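Side-chain contacts in putative methylthioribose-1-phosphate isomerase (Pyrococcus horikoshii OT3, PDB 6A34), which probably catalyses the interconversion of 5-methylthioribose 1-phosphate and 5-methylthioribulose 1-phosphate in the methionine salvage pathway: residues N162-C167 against Y262-L267; L195-E200 against G237-I242; E49-M54 against E94-T99; E39-V44 against N53-G58. All blocks are in the same frame, centred on the assembly; numbering follows the deposited sequence.

Contact 1: N162-C167 against Y262-L267; sequences NILTHC and YMLAVL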
loop_
_atom_site.group_PDB
_atom_site.type_symbol
_atom_site.label_atom_id
_atom_site.label_comp_id
_atom_site.label_asym_id
_atom_site.label_seq_id
_atom_site.Cartn_x
_atom_site.Cartn_y
_atom_site.Cartn_z
ATOM N N ASN A 162 -13.713 16.679 4.600
ATOM C CA ASN A 162 -12.664 15.739 4.602
ATOM C C ASN A 162 -12.359 15.390 3.142
ATOM O O ASN A 162 -13.212 14.869 2.411
ATOM C CB ASN A 162 -13.071 14.533 5.454
ATOM C CG ASN A 162 -13.453 14.899 6.879
ATOM O OD1 ASN A 162 -13.047 15.942 7.412
ATOM N ND2 ASN A 162 -14.225 14.035 7.520
ATOM N N ILE A 163 -11.134 15.698 2.733
ATOM C CA ILE A 163 -10.608 15.432 1.415
ATOM C C ILE A 163 -9.549 14.332 1.513
ATOM O O ILE A 163 -8.826 14.280 2.487
ATOM C CB ILE A 163 -9.971 16.702 0.835
ATOM C CG1 ILE A 163 -10.915 17.903 0.925
ATOM C CG2 ILE A 163 -9.492 16.419 -0.579
ATOM C CD1 ILE A 163 -12.259 17.679 0.257
ATOM N N LEU A 164 -9.432 13.515 0.464
ATOM C CA LEU A 164 -8.386 12.449 0.402
ATOM C C LEU A 164 -7.568 12.633 -0.885
ATOM O O LEU A 164 -8.074 13.002 -1.926
ATOM C CB LEU A 164 -9.098 11.102 0.616
ATOM C CG LEU A 164 -8.578 9.748 0.113
ATOM C CD1 LEU A 164 -7.346 9.762 -0.758
ATOM C CD2 LEU A 164 -8.434 8.746 1.247
ATOM N N THR A 165 -6.265 12.448 -0.767
ATOM C CA THR A 165 -5.388 12.535 -1.922
ATOM C C THR A 165 -4.353 11.417 -1.852
ATOM O O THR A 165 -4.371 10.559 -0.940
ATOM C CB THR A 165 -4.766 13.932 -2.053
ATOM O OG1 THR A 165 -4.202 14.126 -3.355
ATOM C CG2 THR A 165 -3.717 14.204 -1.010
ATOM N N HIS A 166 -3.518 11.424 -2.894
ATOM C CA HIS A 166 -2.653 10.364 -3.271
ATOM C C HIS A 166 -1.351 10.970 -3.790
ATOM O O HIS A 166 -1.359 11.984 -4.493
ATOM C CB HIS A 166 -3.369 9.516 -4.328
ATOM C CG HIS A 166 -2.800 8.145 -4.519
ATOM N ND1 HIS A 166 -3.076 7.110 -3.662
ATOM C CD2 HIS A 166 -1.999 7.623 -5.473
ATOM C CE1 HIS A 166 -2.466 6.007 -4.077
ATOM N NE2 HIS A 166 -1.803 6.288 -5.185
ATOM N N CYS A 167 -0.240 10.316 -3.466
ATOM C CA CYS A 167 1.082 10.699 -3.940
ATOM C C CYS A 167 1.460 12.079 -3.400
ATOM O O CYS A 167 1.020 12.449 -2.304
ATOM C CB CYS A 167 1.187 10.676 -5.464
ATOM S SG CYS A 167 2.895 10.375 -6.003
ATOM N N TYR A 262 -6.233 4.747 -10.101
ATOM C CA TYR A 262 -7.318 3.987 -10.693
ATOM C C TYR A 262 -8.121 3.300 -9.593
ATOM O O TYR A 262 -9.342 3.312 -9.634
ATOM C CB TYR A 262 -6.823 3.006 -11.768
ATOM C CG TYR A 262 -7.896 2.068 -12.260
ATOM C CD1 TYR A 262 -9.038 2.556 -12.863
ATOM C CD2 TYR A 262 -7.786 0.693 -12.102
ATOM C CE1 TYR A 262 -10.058 1.710 -13.284
ATOM C CE2 TYR A 262 -8.788 -0.164 -12.523
ATOM C CZ TYR A 262 -9.934 0.338 -13.114
ATOM O OH TYR A 262 -10.918 -0.507 -13.554
ATOM N N MET A 263 -7.426 2.736 -8.606
ATOM C CA MET A 263 -8.062 2.078 -7.432
ATOM C C MET A 263 -9.023 3.045 -6.723
ATOM O O MET A 263 -10.175 2.679 -6.400
ATOM C CB MET A 263 -7.022 1.582 -6.424
ATOM C CG MET A 263 -7.664 1.033 -5.115
ATOM S SD MET A 263 -7.501 2.200 -3.725
ATOM C CE MET A 263 -5.753 1.910 -3.464
ATOM N N LEU A 264 -8.524 4.255 -6.453
ATOM C CA LEU A 264 -9.286 5.364 -5.818
ATOM C C LEU A 264 -10.492 5.769 -6.673
ATOM O O LEU A 264 -11.549 6.075 -6.154
ATOM C CB LEU A 264 -8.359 6.576 -5.650
ATOM C CG LEU A 264 -7.277 6.457 -4.582
ATOM C CD1 LEU A 264 -6.485 7.759 -4.492
ATOM C CD2 LEU A 264 -7.892 6.077 -3.238
ATOM N N ALA A 265 -10.289 5.882 -7.982
ATOM C CA ALA A 265 -11.392 6.258 -8.910
ATOM C C ALA A 265 -12.541 5.238 -8.767
ATOM O O ALA A 265 -13.704 5.620 -8.640
ATOM C CB ALA A 265 -10.879 6.333 -10.336
ATOM N N VAL A 266 -12.202 3.946 -8.719
ATOM C CA VAL A 266 -13.218 2.896 -8.660
ATOM C C VAL A 266 -13.853 2.925 -7.276
ATOM O O VAL A 266 -15.054 2.984 -7.175
ATOM C CB VAL A 266 -12.653 1.511 -9.022
ATOM C CG1 VAL A 266 -13.636 0.376 -8.722
ATOM C CG2 VAL A 266 -12.256 1.478 -10.486
ATOM N N LEU A 267 -13.054 3.064 -6.222
ATOM C CA LEU A 267 -13.697 3.166 -4.878
ATOM C C LEU A 267 -14.514 4.429 -4.694
ATOM O O LEU A 267 -15.570 4.360 -4.063
ATOM C CB LEU A 267 -12.649 3.057 -3.798
ATOM C CG LEU A 267 -11.976 1.695 -3.758
ATOM C CD1 LEU A 267 -10.620 1.907 -3.109
ATOM C CD2 LEU A 267 -12.839 0.714 -2.991
#
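His166 and Leu264 mark the closest approach of the two backbones, their CA atoms 8.7 Å apart, where the C-terminal end of strand 161-165 passes helix 261-270. At that separation side chains must do the touching, and no hydrogen bond joins the two segments. Leu264 supplies nearly everything from the helix: its CD1 methyl lies 3.6 Å from His166 CB and equally near ND1, meeting the imidazole obliquely. The His166 ring reaches it because CG stands anti to the backbone N (chi1 -162°), swung toward the helix. The same methyl also meets Leu164 CD1 at 4.3 Å, a looser apolar contact. Leucine suits this buried place, since one branched chain can lie against both an aliphatic neighbour and a ring. Both ring nitrogens of His166 have polar partners, ND1 with Asp199 and NE2 with the carbonyl of Ile259, which fix the rotation of the imidazole while Leu264 packs beside it. Met234 of helix 230-235 also covers Leu264, and Asn228 of the second subunit packs on His166. This is a helix packed against a mainly parallel sheet in a Rossmann-like alpha/beta domain, at the strand end that leads into Cys167, the predicted transition-state stabiliser.

Contact 2: L195-E200 against G237-I242; sequences LLWLDE and GFVDAI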
loop_
_atom_site.group_PDB
_atom_site.type_symbol
_atom_site.label_atom_id
_atom_site.label_comp_id
_atom_site.label_asym_id
_atom_site.label_seq_id
_atom_site.Cartn_x
_atom_site.Cartn_y
_atom_site.Cartn_z
ATOM N N LEU A 195 -9.921 18.111 7.258
ATOM C CA LEU A 195 -9.055 16.957 7.349
ATOM C C LEU A 195 -8.627 16.578 5.937
ATOM O O LEU A 195 -9.464 16.535 5.042
ATOM C CB LEU A 195 -9.791 15.802 8.037
ATOM C CG LEU A 195 -9.041 14.467 8.051
ATOM C CD1 LEU A 195 -7.810 14.527 8.929
ATOM C CD2 LEU A 195 -9.942 13.319 8.513
ATOM N N LEU A 196 -7.323 16.334 5.777
ATOM C CA LEU A 196 -6.746 15.815 4.578
ATOM C C LEU A 196 -6.221 14.401 4.843
ATOM O O LEU A 196 -5.201 14.262 5.482
ATOM C CB LEU A 196 -5.603 16.722 4.120
ATOM C CG LEU A 196 -4.987 16.351 2.769
ATOM C CD1 LEU A 196 -6.040 16.282 1.683
ATOM C CD2 LEU A 196 -3.900 17.342 2.378
ATOM N N TRP A 197 -6.888 13.383 4.286
ATOM C CA TRP A 197 -6.315 12.031 4.250
ATOM C C TRP A 197 -5.207 11.980 3.202
ATOM O O TRP A 197 -5.413 12.428 2.041
ATOM C CB TRP A 197 -7.364 10.981 3.889
ATOM C CG TRP A 197 -8.496 10.891 4.845
ATOM C CD1 TRP A 197 -9.711 11.477 4.713
ATOM C CD2 TRP A 197 -8.523 10.164 6.082
ATOM N NE1 TRP A 197 -10.499 11.142 5.777
ATOM C CE2 TRP A 197 -9.802 10.335 6.626
ATOM C CE3 TRP A 197 -7.596 9.367 6.765
ATOM C CZ2 TRP A 197 -10.198 9.731 7.818
ATOM C CZ3 TRP A 197 -7.974 8.783 7.956
ATOM C CH2 TRP A 197 -9.258 8.966 8.481
ATOM N N LEU A 198 -4.088 11.365 3.588
ATOM C CA LEU A 198 -2.926 11.147 2.723
ATOM C C LEU A 198 -2.621 9.655 2.616
ATOM O O LEU A 198 -2.192 9.045 3.605
ATOM C CB LEU A 198 -1.704 11.851 3.317
ATOM C CG LEU A 198 -1.851 13.354 3.471
ATOM C CD1 LEU A 198 -0.598 13.929 4.156
ATOM C CD2 LEU A 198 -2.104 14.004 2.118
ATOM N N ASP A 199 -2.815 9.093 1.415
ATOM C CA ASP A 199 -2.354 7.747 1.089
ATOM C C ASP A 199 -0.826 7.792 1.099
ATOM O O ASP A 199 -0.243 8.677 0.470
ATOM C CB ASP A 199 -2.834 7.298 -0.290
ATOM C CG ASP A 199 -4.334 7.080 -0.446
ATOM O OD1 ASP A 199 -5.041 6.988 0.565
ATOM O OD2 ASP A 199 -4.783 6.986 -1.607
ATOM N N GLU A 200 -0.180 6.835 1.773
ATOM C CA GLU A 200 1.282 6.827 1.847
ATOM C C GLU A 200 1.895 6.714 0.446
ATOM O O GLU A 200 2.980 7.280 0.210
ATOM C CB GLU A 200 1.779 5.749 2.812
ATOM C CG GLU A 200 1.414 4.308 2.465
ATOM C CD GLU A 200 2.060 3.310 3.429
ATOM O OE1 GLU A 200 2.737 3.796 4.360
ATOM O OE2 GLU A 200 1.922 2.051 3.242
ATOM N N GLY A 237 -17.572 6.562 5.643
ATOM C CA GLY A 237 -18.202 7.927 5.542
ATOM C C GLY A 237 -17.206 9.043 5.881
ATOM O O GLY A 237 -17.589 10.213 6.017
ATOM N N PHE A 238 -15.908 8.711 5.952
ATOM C CA PHE A 238 -14.887 9.674 6.399
ATOM C C PHE A 238 -14.345 10.576 5.268
ATOM O O PHE A 238 -13.500 11.406 5.535
ATOM C CB PHE A 238 -13.745 8.948 7.107
ATOM C CG PHE A 238 -14.117 8.182 8.344
ATOM C CD1 PHE A 238 -15.259 8.491 9.075
ATOM C CD2 PHE A 238 -13.266 7.196 8.823
ATOM C CE1 PHE A 238 -15.573 7.785 10.226
ATOM C CE2 PHE A 238 -13.571 6.505 9.984
ATOM C CZ PHE A 238 -14.727 6.798 10.684
ATOM N N VAL A 239 -14.842 10.450 4.033
ATOM C CA VAL A 239 -14.316 11.204 2.889
ATOM C C VAL A 239 -15.466 11.869 2.104
ATOM O O VAL A 239 -16.336 11.174 1.558
ATOM C CB VAL A 239 -13.509 10.300 1.947
ATOM C CG1 VAL A 239 -12.940 11.098 0.764
ATOM C CG2 VAL A 239 -12.429 9.494 2.673
ATOM N N ASP A 240 -15.385 13.200 1.960
ATOM C CA ASP A 240 -16.363 14.000 1.245
ATOM C C ASP A 240 -15.986 14.157 -0.235
ATOM O O ASP A 240 -16.855 14.281 -1.061
ATOM C CB ASP A 240 -16.564 15.345 1.955
ATOM C CG ASP A 240 -16.975 15.222 3.423
ATOM O OD1 ASP A 240 -17.895 14.421 3.726
ATOM O OD2 ASP A 240 -16.351 15.914 4.278
ATOM N N ALA A 241 -14.690 14.173 -0.565
ATOM C CA ALA A 241 -14.239 14.221 -1.946
ATOM C C ALA A 241 -12.781 13.777 -2.024
ATOM O O ALA A 241 -12.062 13.788 -1.028
ATOM C CB ALA A 241 -14.410 15.609 -2.505
ATOM N N ILE A 242 -12.371 13.370 -3.227
ATOM C CA ILE A 242 -11.034 12.888 -3.505
ATOM C C ILE A 242 -10.432 13.778 -4.602
ATOM O O ILE A 242 -11.080 14.090 -5.540
ATOM C CB ILE A 242 -11.087 11.413 -3.936
ATOM C CG1 ILE A 242 -11.588 10.509 -2.814
ATOM C CG2 ILE A 242 -9.745 10.982 -4.460
ATOM C CD1 ILE A 242 -12.131 9.174 -3.287
#
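Trp197 of strand 193-199 faces Val239, with CA atoms 8.2 Å apart, across a gap filled by side chains; strand 161-165 lies between strands 193-199 and 241-244 in the sheet. The setting is the parallel core of a Rossmann-like alpha/beta domain, and the 237-242 segment is the turn that leaves helix 230-235 through a Schellman motif, with Gly237 at positive phi, and enters strand 241-244. Trp197 carries the contact. With CG anti to the carbonyl carbon (chi1 -61°), its indole extends toward the turn and NE1 donates to Phe238 O. Beyond this bond the six-membered part of the ring brings CZ2 to 3.7 Å from Phe238 CB, while on the pyrrole side CD1 lies 3.9 Å from Val239 CG2, an oblique approach. Tryptophan fits because one flat group offers both a broad apolar surface and a single N-H. Leu195 CD2 lies over one face of the indole near its rim, 3.3 Å above the plane, and Val233 of helix 230-235 also packs on Trp197. A phenylalanine in its place would probably cost Phe238 O its indole donor, leaving it the weak bond from Asn162 ND2, and open a gap beside Phe238 CB. The bond itself is moderately bent: NE1 to Phe238 O measures 3.0 Å with an N-H...O angle of 154°, and the nitrogen sits above the carbonyl plane, 49° out of it.

Contact 3: E49-M54 against E94-T99; sequences EAIKNM and EILKNT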
loop_
_atom_site.group_PDB
_atom_site.type_symbol
_atom_site.label_atom_id
_atom_site.label_comp_id
_atom_site.label_asym_id
_atom_site.label_seq_id
_atom_site.Cartn_x
_atom_site.Cartn_y
_atom_site.Cartn_z
ATOM N N GLU A 49 23.964 18.042 -11.681
ATOM C CA GLU A 49 24.107 16.918 -10.776
ATOM C C GLU A 49 22.856 16.819 -9.871
ATOM O O GLU A 49 22.351 15.726 -9.633
ATOM C CB GLU A 49 25.429 17.061 -10.008
ATOM C CG GLU A 49 25.787 15.881 -9.116
ATOM C CD GLU A 49 25.815 14.510 -9.791
ATOM O OE1 GLU A 49 26.145 14.440 -11.012
ATOM O OE2 GLU A 49 25.493 13.510 -9.091
ATOM N N ALA A 50 22.340 17.963 -9.404
ATOM C CA ALA A 50 21.177 18.038 -8.491
ATOM C C ALA A 50 19.892 17.608 -9.210
ATOM O O ALA A 50 18.982 17.087 -8.585
ATOM C CB ALA A 50 21.058 19.422 -7.910
ATOM N N ILE A 51 19.830 17.771 -10.533
ATOM C CA ILE A 51 18.723 17.204 -11.293
ATOM C C ILE A 51 18.878 15.673 -11.381
ATOM O O ILE A 51 17.917 14.961 -11.141
ATOM C CB ILE A 51 18.609 17.858 -12.680
ATOM C CG1 ILE A 51 18.070 19.287 -12.578
ATOM C CG2 ILE A 51 17.760 17.009 -13.614
ATOM C CD1 ILE A 51 18.570 20.187 -13.670
ATOM N N LYS A 52 20.069 15.193 -11.754
ATOM C CA LYS A 52 20.362 13.745 -11.880
ATOM C C LYS A 52 20.173 13.015 -10.541
ATOM O O LYS A 52 19.650 11.913 -10.526
ATOM C CB LYS A 52 21.805 13.495 -12.330
ATOM C CG LYS A 52 22.059 13.430 -13.831
ATOM C CD LYS A 52 23.286 12.581 -14.217
ATOM C CE LYS A 52 24.436 12.674 -13.230
ATOM N NZ LYS A 52 25.703 12.142 -13.784
ATOM N N ASN A 53 20.690 13.631 -9.474
ATOM C CA ASN A 53 20.554 13.316 -8.032
ATOM C C ASN A 53 19.107 13.181 -7.532
ATOM O O ASN A 53 18.900 12.643 -6.453
ATOM C CB ASN A 53 21.051 14.491 -7.169
ATOM C CG ASN A 53 22.328 14.170 -6.441
ATOM O OD1 ASN A 53 22.602 13.002 -6.207
ATOM N ND2 ASN A 53 23.096 15.181 -6.075
ATOM N N MET A 54 18.156 13.838 -8.210
ATOM C CA MET A 54 16.777 14.057 -7.715
ATOM C C MET A 54 16.768 14.796 -6.356
ATOM O O MET A 54 15.879 14.592 -5.493
ATOM C CB MET A 54 16.020 12.727 -7.671
ATOM C CG MET A 54 15.984 12.088 -9.062
ATOM S SD MET A 54 15.047 10.546 -9.213
ATOM C CE MET A 54 15.613 9.976 -10.820
ATOM N N GLU A 94 23.535 21.664 -23.270
ATOM C CA GLU A 94 23.763 20.232 -23.442
ATOM C C GLU A 94 23.975 19.532 -22.097
ATOM O O GLU A 94 23.440 18.453 -21.886
ATOM C CB GLU A 94 24.973 19.961 -24.342
ATOM C CG GLU A 94 24.678 20.158 -25.815
ATOM C CD GLU A 94 23.656 19.186 -26.381
ATOM O OE1 GLU A 94 22.703 19.657 -27.047
ATOM O OE2 GLU A 94 23.813 17.958 -26.153
ATOM N N ILE A 95 24.785 20.114 -21.217
ATOM C CA ILE A 95 25.011 19.534 -19.904
ATOM C C ILE A 95 23.666 19.354 -19.176
ATOM O O ILE A 95 23.400 18.325 -18.553
ATOM C CB ILE A 95 26.019 20.386 -19.117
ATOM C CG1 ILE A 95 27.435 20.221 -19.688
ATOM C CG2 ILE A 95 25.973 20.062 -17.632
ATOM C CD1 ILE A 95 28.522 21.057 -18.997
ATOM N N LEU A 96 22.782 20.343 -19.286
ATOM C CA LEU A 96 21.554 20.344 -18.532
ATOM C C LEU A 96 20.506 19.440 -19.207
ATOM O O LEU A 96 19.643 18.830 -18.519
ATOM C CB LEU A 96 21.086 21.797 -18.396
ATOM C CG LEU A 96 21.966 22.659 -17.491
ATOM C CD1 LEU A 96 21.751 24.140 -17.738
ATOM C CD2 LEU A 96 21.718 22.309 -16.035
ATOM N N LYS A 97 20.577 19.355 -20.540
ATOM C CA LYS A 97 19.669 18.533 -21.331
ATOM C C LYS A 97 19.815 17.059 -20.924
ATOM O O LYS A 97 18.807 16.365 -20.758
ATOM C CB LYS A 97 19.953 18.732 -22.823
ATOM C CG LYS A 97 18.876 18.217 -23.764
ATOM C CD LYS A 97 19.307 18.225 -25.206
ATOM C CE LYS A 97 18.128 18.142 -26.150
ATOM N NZ LYS A 97 18.448 18.700 -27.486
ATOM N N ASN A 98 21.067 16.619 -20.717
ATOM C CA ASN A 98 21.450 15.204 -20.540
ATOM C C ASN A 98 21.542 14.849 -19.046
ATOM O O ASN A 98 22.488 14.214 -18.603
ATOM C CB ASN A 98 22.758 14.905 -21.281
ATOM C CG ASN A 98 22.733 15.372 -22.725
ATOM O OD1 ASN A 98 23.659 16.041 -23.184
ATOM N ND2 ASN A 98 21.674 15.049 -23.451
ATOM N N THR A 99 20.557 15.286 -18.263
ATOM C CA THR A 99 20.472 14.896 -16.863
ATOM C C THR A 99 19.432 13.777 -16.757
ATOM O O THR A 99 19.741 12.661 -16.347
ATOM C CB THR A 99 20.172 16.102 -15.967
ATOM O OG1 THR A 99 19.142 16.872 -16.588
ATOM C CG2 THR A 99 21.394 16.960 -15.712
#
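Ile51 and Thr99 meet through two first torsions. In Ile51, CG2 stands anti to the backbone N, which aims this methyl at Thr99; in Thr99, OG1 sits between the backbone N and the carbonyl carbon (chi1 44°), from where it can turn back to the last turn of the helix before it. Ile51 CG2 comes to 3.5 Å from Thr99 CB, unusually close for two carbons, and to 3.3 Å from OG1, the two side chains crossing at a slant. The hydroxyl is spent on Leu96 O, to which OG1 donates at 2.8 Å, some 30° off the plane of the carbonyl; this bond ties the residue after the helix back to its last turn and fixes the rotation of the threonine against Ile51. Lys52 packs on a second side of Thr99: its CG is 3.5 Å from Thr99 O and 3.9 Å from Thr99 CB, so the aliphatic part of the lysine packs while its amine turns away toward Glu49, a long salt bridge on the exposed side. Deeper in, Ile51 CD1 reaches Leu96 CD2 at 4.5 Å. The backbones are close, with Lys52 and Thr99 CA atoms 5.1 Å apart, where the ends of helices 44-52 and 82-97 come together.

A valine here removes the hydroxyl, and the side chain, without its bond to Leu96 O, is likely to be less firmly fixed in rotation. Threonine and isoleucine, both branched at CB, suit so short a gap. Arg100, a predicted substrate-binding residue, adjoins Thr99 and lies beside Ile51. With its hydroxyl paired within its own segment, the threonine offers Ile51 a mostly apolar surface across the contact.

Contact 4: E39-V44 against N53-G58; sequences EKFSKV and NMTVRG
A small apolar contact joins the last strand of the N-terminal antiparallel sheet to the loop between helices 44-52 and 59-76. Two residues of strand 38-41, Glu39 and Phe41, reach toward a single methyl, that of Thr55, and only 71 Å² is buried between the segments. The closest backbone pair, Glu39 and Thr55, has CA atoms 8.7 Å apart, and no hydrogen bond crosses. Phe41 CG stands anti to the carbonyl carbon (chi1 -60°), which carries the ring edge to Thr55 CG2; the methyl lies near the ring plane, 4.3 Å from CZ. Glu39 CG lies equally far, 4.3 Å from Thr55 CG2. Glu39 and Phe41 flank Lys40 along the strand, so both present their side chains toward the loop, while Lys40 points elsewhere.

The topology is a strand, a helix and a return: the chain leaves strand 38-41, runs through helix 44-52, whose N-cap position is Lys43, ends it in a Schellman motif at Met54, where phi is positive, and comes back beside the strand with Thr55. Phe41 also rests on Val47 and Ala50 of that helix, so an aromatic ring suits this place by filling the angle between strand, helix and loop. Glu39 keeps its carboxylate away from the methyl, with OE2 bonded to Asn28, and only its aliphatic carbon serves the contact. Threonine offers a compact methyl at a buried turn, and the backbone of Thr55 pairs with Gln29. Shortly after it come Arg57 and Gly58, predicted to bind substrate; Arg57 is held by hydrogen bonds from NH1 to Gln29 and from NH2 to Asn168.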
loop_
_atom_site.group_PDB
_atom_site.type_symbol
_atom_site.label_atom_id
_atom_site.label_comp_id
_atom_site.label_asym_id
_atom_site.label_seq_id
_atom_site.Cartn_x
_atom_site.Cartn_y
_atom_site.Cartn_z
ATOM N N GLU A 39 19.780 23.615 -0.376
ATOM C CA GLU A 39 21.092 23.581 -0.985
ATOM C C GLU A 39 21.274 24.872 -1.799
ATOM O O GLU A 39 20.280 25.438 -2.264
ATOM C CB GLU A 39 21.264 22.365 -1.900
ATOM C CG GLU A 39 21.199 21.011 -1.205
ATOM C CD GLU A 39 22.119 20.778 -0.012
ATOM O OE1 GLU A 39 23.091 21.559 0.173
ATOM O OE2 GLU A 39 21.841 19.815 0.744
ATOM N N LYS A 40 22.536 25.305 -1.925
ATOM C CA LYS A 40 22.991 26.506 -2.645
ATOM C C LYS A 40 24.000 26.064 -3.710
ATOM O O LYS A 40 25.019 25.471 -3.376
ATOM C CB LYS A 40 23.649 27.473 -1.663
ATOM C CG LYS A 40 24.072 28.828 -2.221
ATOM C CD LYS A 40 24.119 29.896 -1.135
ATOM C CE LYS A 40 24.459 31.287 -1.629
ATOM N NZ LYS A 40 25.920 31.512 -1.676
ATOM N N PHE A 41 23.663 26.282 -4.983
ATOM C CA PHE A 41 24.441 25.814 -6.103
ATOM C C PHE A 41 24.872 27.011 -6.955
ATOM O O PHE A 41 24.025 27.789 -7.378
ATOM C CB PHE A 41 23.644 24.816 -6.946
ATOM C CG PHE A 41 23.195 23.579 -6.204
ATOM C CD1 PHE A 41 24.116 22.760 -5.564
ATOM C CD2 PHE A 41 21.855 23.239 -6.133
ATOM C CE1 PHE A 41 23.711 21.625 -4.876
ATOM C CE2 PHE A 41 21.448 22.115 -5.434
ATOM C CZ PHE A 41 22.379 21.300 -4.825
ATOM N N SER A 42 26.180 27.074 -7.249
ATOM C CA SER A 42 26.848 28.240 -7.827
ATOM C C SER A 42 27.498 27.933 -9.186
ATOM O O SER A 42 28.024 28.834 -9.798
ATOM C CB SER A 42 27.862 28.765 -6.849
ATOM O OG SER A 42 27.253 28.943 -5.569
ATOM N N LYS A 43 27.421 26.683 -9.665
ATOM C CA LYS A 43 27.982 26.285 -10.980
ATOM C C LYS A 43 26.963 25.426 -11.730
ATOM O O LYS A 43 26.164 24.733 -11.093
ATOM C CB LYS A 43 29.269 25.472 -10.811
ATOM C CG LYS A 43 30.289 26.070 -9.848
ATOM C CD LYS A 43 31.443 25.138 -9.505
ATOM C CE LYS A 43 31.987 25.397 -8.112
ATOM N NZ LYS A 43 33.393 24.950 -7.969
ATOM N N VAL A 44 27.019 25.425 -13.070
ATOM C CA VAL A 44 25.950 24.758 -13.814
ATOM C C VAL A 44 26.063 23.244 -13.584
ATOM O O VAL A 44 25.023 22.570 -13.530
ATOM C CB VAL A 44 25.831 25.148 -15.307
ATOM C CG1 VAL A 44 26.460 26.484 -15.622
ATOM C CG2 VAL A 44 26.323 24.084 -16.253
ATOM N N ASN A 53 20.690 13.631 -9.474
ATOM C CA ASN A 53 20.554 13.316 -8.032
ATOM C C ASN A 53 19.107 13.181 -7.532
ATOM O O ASN A 53 18.900 12.643 -6.453
ATOM C CB ASN A 53 21.051 14.491 -7.169
ATOM C CG ASN A 53 22.328 14.170 -6.441
ATOM O OD1 ASN A 53 22.602 13.002 -6.207
ATOM N ND2 ASN A 53 23.096 15.181 -6.075
ATOM N N MET A 54 18.156 13.838 -8.210
ATOM C CA MET A 54 16.777 14.057 -7.715
ATOM C C MET A 54 16.768 14.796 -6.356
ATOM O O MET A 54 15.879 14.592 -5.493
ATOM C CB MET A 54 16.020 12.727 -7.671
ATOM C CG MET A 54 15.984 12.088 -9.062
ATOM S SD MET A 54 15.047 10.546 -9.213
ATOM C CE MET A 54 15.613 9.976 -10.820
ATOM N N THR A 55 17.729 15.720 -6.189
ATOM C CA THR A 55 17.718 16.737 -5.120
ATOM C C THR A 55 16.484 17.636 -5.318
ATOM O O THR A 55 15.789 18.033 -4.378
ATOM C CB THR A 55 19.035 17.531 -5.124
ATOM O OG1 THR A 55 20.114 16.661 -4.759
ATOM C CG2 THR A 55 19.019 18.719 -4.187
ATOM N N VAL A 56 16.219 17.937 -6.583
ATOM C CA VAL A 56 14.972 18.495 -7.019
ATOM C C VAL A 56 14.210 17.395 -7.759
ATOM O O VAL A 56 14.822 16.554 -8.430
ATOM C CB VAL A 56 15.175 19.737 -7.920
ATOM C CG1 VAL A 56 16.118 19.475 -9.096
ATOM C CG2 VAL A 56 13.852 20.248 -8.441
ATOM N N ARG A 57 12.882 17.425 -7.632
ATOM C CA ARG A 57 11.971 16.567 -8.392
ATOM C C ARG A 57 10.679 17.341 -8.642
ATOM O O ARG A 57 10.544 18.468 -8.169
ATOM C CB ARG A 57 11.690 15.261 -7.648
ATOM C CG ARG A 57 11.197 15.465 -6.228
ATOM C CD ARG A 57 10.186 14.390 -5.838
ATOM N NE ARG A 57 8.864 14.610 -6.430
ATOM C CZ ARG A 57 7.887 15.293 -5.848
ATOM N NH1 ARG A 57 8.182 16.185 -4.912
ATOM N NH2 ARG A 57 6.624 15.047 -6.179
ATOM N N GLY A 58 9.752 16.715 -9.379
ATOM C CA GLY A 58 8.532 17.350 -9.862
ATOM C C GLY A 58 8.792 18.101 -11.169
ATOM O O GLY A 58 9.662 19.005 -11.235
#

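How the contacts relate
From the N terminus, contact 4 comes first: it closes a short loop around helix 44-52, from strand 38-41 to the segment before helix 59-76. Contact 3 starts on that same helix, sharing Asn53 and Met54 with contact 4, and closes a longer, largely helical loop at the end of helix 82-97; the two overlap along the chain, their centres 9 Å apart. Both close before contact 1 opens. Contact 1 then spans strand 161-165 to helix 261-270, and contact 2 falls within that span, linking strand 193-199 to the entrance of strand 241-244 across the same sheet. Contacts 1 and 2 lie on the opposite side of the chain's centre from 3 and 4.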